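PDB 6B10: putative peptidyl-arginine deiminase family protein from Campylobacter jejuni subsp. jejuni serotype O:2, which probably hydrolyses agmatine to N-carbamoylputrescine, acting as an agmatine deiminase of polyamine biosynthesis. Local coordinates for residues L41-E46 and R312-Q317; I149-N152 and V156-T159. All coordinates share one frame; numbering follows the deposited sequence.

Interaction 1: L41-E46 and R312-Q317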
loop_
_atom_site.group_PDB
_atom_site.type_symbol
_atom_site.label_atom_id
_atom_site.label_comp_id
_atom_site.label_asym_id
_atom_site.label_seq_id
_atom_site.Cartn_x
_atom_site.Cartn_y
_atom_site.Cartn_z
ATOM N N LEU A 41 -3.811 18.198 4.499
ATOM C CA LEU A 41 -5.263 18.042 4.463
ATOM C C LEU A 41 -5.828 18.380 3.088
ATOM O O LEU A 41 -6.768 17.739 2.626
ATOM C CB LEU A 41 -5.953 18.882 5.551
ATOM C CG LEU A 41 -6.243 18.216 6.907
ATOM C CD1 LEU A 41 -6.978 16.892 6.745
ATOM C CD2 LEU A 41 -4.982 17.999 7.722
ATOM N N GLN A 42 -5.250 19.377 2.429
ATOM C CA GLN A 42 -5.671 19.721 1.077
ATOM C C GLN A 42 -5.328 18.597 0.087
ATOM O O GLN A 42 -6.118 18.290 -0.812
ATOM C CB GLN A 42 -5.035 21.042 0.631
ATOM C CG GLN A 42 -5.462 21.485 -0.756
ATOM C CD GLN A 42 -6.968 21.421 -0.936
ATOM O OE1 GLN A 42 -7.718 22.019 -0.159
ATOM N NE2 GLN A 42 -7.422 20.684 -1.950
ATOM N N SER A 43 -4.151 18.001 0.259
ATOM C CA SER A 43 -3.757 16.823 -0.514
ATOM C C SER A 43 -4.744 15.670 -0.302
ATOM O O SER A 43 -5.228 15.074 -1.269
ATOM C CB SER A 43 -2.349 16.376 -0.125
ATOM O OG SER A 43 -1.423 17.441 -0.259
ATOM N N TYR A 44 -5.040 15.375 0.967
ATOM C CA TYR A 44 -6.040 14.358 1.327
ATOM C C TYR A 44 -7.379 14.607 0.666
ATOM O O TYR A 44 -7.967 13.692 0.097
ATOM C CB TYR A 44 -6.243 14.295 2.840
ATOM C CG TYR A 44 -5.417 13.237 3.514
ATOM C CD1 TYR A 44 -4.085 13.458 3.798
ATOM C CD2 TYR A 44 -5.969 12.010 3.854
ATOM C CE1 TYR A 44 -3.313 12.490 4.411
ATOM C CE2 TYR A 44 -5.209 11.033 4.466
ATOM C CZ TYR A 44 -3.881 11.280 4.745
ATOM O OH TYR A 44 -3.110 10.321 5.351
ATOM N N LYS A 45 -7.859 15.845 0.742
ATOM C CA LYS A 45 -9.138 16.208 0.142
ATOM C C LYS A 45 -9.158 15.883 -1.345
ATOM O O LYS A 45 -10.149 15.370 -1.864
ATOM C CB LYS A 45 -9.430 17.695 0.361
ATOM C CG LYS A 45 -10.798 18.139 -0.135
ATOM N N GLU A 46 -8.059 16.185 -2.026
ATOM C CA GLU A 46 -7.939 15.902 -3.448
ATOM C C GLU A 46 -7.955 14.394 -3.682
ATOM O O GLU A 46 -8.687 13.898 -4.537
ATOM C CB GLU A 46 -6.648 16.508 -4.007
ATOM C CG GLU A 46 -6.623 16.618 -5.524
ATOM C CD GLU A 46 -7.797 17.411 -6.072
ATOM O OE1 GLU A 46 -8.105 18.487 -5.508
ATOM O OE2 GLU A 46 -8.417 16.955 -7.057
ATOM N N ARG A 312 3.396 15.265 -3.324
ATOM C CA ARG A 312 4.604 15.895 -2.774
ATOM C C ARG A 312 4.559 16.114 -1.265
ATOM O O ARG A 312 5.539 15.860 -0.568
ATOM C CB ARG A 312 4.863 17.233 -3.469
ATOM C CG ARG A 312 5.300 17.082 -4.913
ATOM C CD ARG A 312 5.470 18.432 -5.563
ATOM N NE ARG A 312 4.197 19.149 -5.604
ATOM C CZ ARG A 312 4.066 20.449 -5.835
ATOM N NH1 ARG A 312 5.131 21.206 -6.055
ATOM N NH2 ARG A 312 2.859 20.992 -5.857
ATOM N N VAL A 313 3.418 16.570 -0.763
ATOM C CA VAL A 313 3.296 16.907 0.655
ATOM C C VAL A 313 3.411 15.646 1.512
ATOM O O VAL A 313 4.054 15.664 2.568
ATOM C CB VAL A 313 1.980 17.650 0.954
ATOM C CG1 VAL A 313 1.923 18.071 2.417
ATOM C CG2 VAL A 313 1.849 18.873 0.062
ATOM N N PHE A 314 2.816 14.548 1.034
ATOM C CA PHE A 314 2.907 13.242 1.700
ATOM C C PHE A 314 4.354 12.850 2.006
ATOM O O PHE A 314 4.642 12.296 3.069
ATOM C CB PHE A 314 2.277 12.134 0.841
ATOM C CG PHE A 314 0.778 12.184 0.752
ATOM C CD1 PHE A 314 0.146 12.932 -0.230
ATOM C CD2 PHE A 314 -0.004 11.433 1.617
ATOM C CE1 PHE A 314 -1.235 12.962 -0.328
ATOM C CE2 PHE A 314 -1.384 11.454 1.524
ATOM C CZ PHE A 314 -2.001 12.220 0.551
ATOM N N LEU A 315 5.259 13.131 1.071
ATOM C CA LEU A 315 6.665 12.723 1.198
ATOM C C LEU A 315 7.404 13.363 2.383
ATOM O O LEU A 315 8.437 12.843 2.819
ATOM C CB LEU A 315 7.444 13.042 -0.082
ATOM C CG LEU A 315 7.006 12.450 -1.425
ATOM C CD1 LEU A 315 7.941 12.971 -2.502
ATOM C CD2 LEU A 315 6.997 10.927 -1.410
ATOM N N ARG A 316 6.894 14.483 2.897
ATOM C CA ARG A 316 7.506 15.136 4.061
ATOM C C ARG A 316 7.568 14.198 5.281
ATOM O O ARG A 316 8.508 14.279 6.073
ATOM C CB ARG A 316 6.786 16.446 4.398
ATOM C CG ARG A 316 6.987 17.527 3.340
ATOM C CD ARG A 316 6.150 18.774 3.587
ATOM N NE ARG A 316 6.013 19.580 2.370
ATOM C CZ ARG A 316 5.289 20.696 2.267
ATOM N NH1 ARG A 316 4.620 21.179 3.308
ATOM N NH2 ARG A 316 5.234 21.340 1.107
ATOM N N GLN A 317 6.595 13.292 5.407
ATOM C CA GLN A 317 6.628 12.258 6.448
ATOM C C GLN A 317 6.965 10.860 5.912
ATOM O O GLN A 317 6.541 9.854 6.478
ATOM C CB GLN A 317 5.301 12.242 7.209
ATOM C CG GLN A 317 5.051 13.500 8.031
ATOM C CD GLN A 317 6.115 13.738 9.090
ATOM O OE1 GLN A 317 6.706 12.795 9.620
ATOM N NE2 GLN A 317 6.366 15.001 9.400
HETATM O O HOH W 1 0.675 16.271 -1.960
#
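Phe-314 reaches out from the turn 312-317 and lays the far end of its ring against helix 37-52, between Ser-43 and Tyr-44. With CG anti to its own carbonyl carbon (chi1 -71°), the ring extends toward the helix and its CE1-CZ-CE2 end makes the contact. One side of that end meets the serine, Phe-314 CE1 lying 3.6 Å from Ser-43 CB; the other meets the tyrosine, where Phe-314 CE2 is 3.6 Å from Tyr-44 CE1. The two rings are inclined at 31° with centroids 5.3 Å apart, an oblique pairing in which the CD1-CE1 side of the tyrosine does most of the touching. Ile-40 of the same helix also packs on Phe-314, and Tyr-44 rests on Pro-27 of a loop.

Beside this aromatic patch, Val-313 directs its side chain at the helix, and its CG2 comes 3.6 Å from Ser-43 OG. The hydroxyl is shared between two tasks: Ser-43 OG hydrogen-bonds to Glu-39 O one helical turn earlier and, over 2.9 Å, to a water. That water accepts a hydrogen bond from Val-313 N over 3.0 Å, bridging the serine side chain to the backbone of the turn.

No direct hydrogen bond or salt bridge crosses between 41-46 and 312-317. The turn that follows strand 305-310 is therefore held on the helix by aromatic and aliphatic contact, with a single water carrying the polar link between them.

Interaction 2: I149-N152 and V156-T159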
loop_
_atom_site.group_PDB
_atom_site.type_symbol
_atom_site.label_atom_id
_atom_site.label_comp_id
_atom_site.label_asym_id
_atom_site.label_seq_id
_atom_site.Cartn_x
_atom_site.Cartn_y
_atom_site.Cartn_z
ATOM N N ILE A 149 4.610 -6.253 1.610
ATOM C CA ILE A 149 4.215 -7.390 0.766
ATOM C C ILE A 149 3.330 -6.943 -0.403
ATOM O O ILE A 149 2.633 -5.941 -0.304
ATOM C CB ILE A 149 3.464 -8.474 1.579
ATOM C CG1 ILE A 149 2.312 -7.850 2.379
ATOM C CG2 ILE A 149 4.437 -9.190 2.508
ATOM C CD1 ILE A 149 1.420 -8.844 3.090
ATOM N N ASP A 150 3.371 -7.699 -1.500
ATOM C CA ASP A 150 2.596 -7.395 -2.706
ATOM C C ASP A 150 2.215 -8.719 -3.401
ATOM O O ASP A 150 3.069 -9.582 -3.588
ATOM C CB ASP A 150 3.439 -6.503 -3.624
ATOM C CG ASP A 150 2.638 -5.872 -4.738
ATOM O OD1 ASP A 150 2.018 -4.817 -4.509
ATOM O OD2 ASP A 150 2.653 -6.415 -5.863
ATOM N N PHE A 151 0.944 -8.877 -3.773
ATOM C CA PHE A 151 0.432 -10.149 -4.310
ATOM C C PHE A 151 -0.024 -10.046 -5.762
ATOM O O PHE A 151 -0.557 -9.017 -6.176
ATOM C CB PHE A 151 -0.756 -10.619 -3.491
ATOM C CG PHE A 151 -0.445 -10.850 -2.048
ATOM C CD1 PHE A 151 0.200 -12.004 -1.646
ATOM C CD2 PHE A 151 -0.802 -9.914 -1.090
ATOM C CE1 PHE A 151 0.481 -12.229 -0.318
ATOM C CE2 PHE A 151 -0.516 -10.129 0.244
ATOM C CZ PHE A 151 0.124 -11.293 0.630
ATOM N N ASN A 152 0.161 -11.119 -6.524
ATOM C CA ASN A 152 -0.334 -11.161 -7.891
ATOM C C ASN A 152 -1.673 -11.880 -7.999
ATOM O O ASN A 152 -2.271 -11.901 -9.066
ATOM C CB ASN A 152 0.711 -11.756 -8.852
ATOM C CG ASN A 152 0.748 -13.276 -8.847
ATOM O OD1 ASN A 152 0.381 -13.929 -7.867
ATOM N ND2 ASN A 152 1.209 -13.848 -9.956
ATOM N N VAL A 156 1.611 -15.966 -5.780
ATOM C CA VAL A 156 2.941 -15.389 -5.724
ATOM C C VAL A 156 2.914 -14.111 -4.892
ATOM O O VAL A 156 1.979 -13.308 -5.001
ATOM C CB VAL A 156 3.504 -15.094 -7.133
ATOM C CG1 VAL A 156 4.960 -14.670 -7.046
ATOM C CG2 VAL A 156 3.381 -16.317 -8.033
ATOM N N MET A 157 3.946 -13.925 -4.072
ATOM C CA MET A 157 4.099 -12.708 -3.284
ATOM C C MET A 157 5.483 -12.117 -3.488
ATOM O O MET A 157 6.471 -12.837 -3.575
ATOM C CB MET A 157 3.880 -12.975 -1.791
ATOM C CG MET A 157 3.937 -11.715 -0.929
ATOM S SD MET A 157 3.760 -12.042 0.834
ATOM C CE MET A 157 5.408 -12.624 1.221
ATOM N N LEU A 158 5.535 -10.793 -3.525
ATOM C CA LEU A 158 6.753 -10.043 -3.729
ATOM C C LEU A 158 7.094 -9.372 -2.401
ATOM O O LEU A 158 6.210 -8.872 -1.708
ATOM C CB LEU A 158 6.491 -9.008 -4.826
ATOM C CG LEU A 158 7.587 -8.341 -5.640
ATOM C CD1 LEU A 158 8.540 -9.350 -6.254
ATOM C CD2 LEU A 158 6.942 -7.476 -6.722
ATOM N N THR A 159 8.367 -9.398 -2.023
ATOM C CA THR A 159 8.803 -8.771 -0.775
ATOM C C THR A 159 10.305 -8.496 -0.806
ATOM O O THR A 159 11.017 -9.013 -1.661
ATOM C CB THR A 159 8.443 -9.641 0.456
ATOM O OG1 THR A 159 8.631 -8.889 1.663
ATOM C CG2 THR A 159 9.285 -10.909 0.507
#
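The Phe-151 ring has Val-156 O at its edge, near the ring plane, while the sulfur of Met-157 approaches obliquely, 4.3 Å from the centroid and 49° off the ring normal. This Met-aromatic contact is closest at CE1, which lies 3.5 Å from Met-157 SD. The two side chains run alongside each other: the methionine is extended through chi1 and chi2 (-176° and -177°), which carries SD along the ring to within 3.4 Å of Ile-149 CG2, so that phenylalanine and isoleucine both border the sulfur. The bend at chi3 then sets only the terminal CE, near the same isoleucine methyl.

The amide of Asn-152 is turned across Val-156. Its OD1 accepts from Val-156 N at 3.2 Å, with the donor above the carbonyl plane, and also binds Glu-154 N within the turn; ND2 donates to Lys-217 O. Asn-152 N in turn gives a hydrogen bond of 3.2 Å to Val-156 O, so backbone and side chain of one residue grip both polar backbone atoms of the other.

Asp-150 and Leu-158 form the hydrogen-bonded antiparallel pair. Leu-158 N donates to Asp-150 O over 2.7 Å, whereas the return bond from Asp-150 N to Leu-158 O is weak. On the face opposite Met-157, the buried Asp-150 carboxylate is met by Arg-213 in a salt bridge and by Phe-214 N.

Strands 149-151 and 156-160 make a beta hairpin whose asparagine side chain ties down the connecting turn; strand 190-194 extends it, parallel to 156-160, into a three-stranded mixed sheet.

Interaction 2 is a buried pairing of neighbours in sequence, the two arms of one hairpin, whereas interaction 1 is partly buried and brings together a helix near the start of the chain and a turn near its end, 266 residues apart. Along the chain the hairpin is nested inside the loop that interaction 1 closes. The two lie on opposite sides of the chain's centre, about 17 Å apart at their nearest atoms, and share no element. Their chemistry follows their place: backbone hydrogen bonds and a sulfur-ring contact in the hairpin, with a buried carboxylate bonded to strand 212-216, against oblique rings and one bridging water between helix and turn.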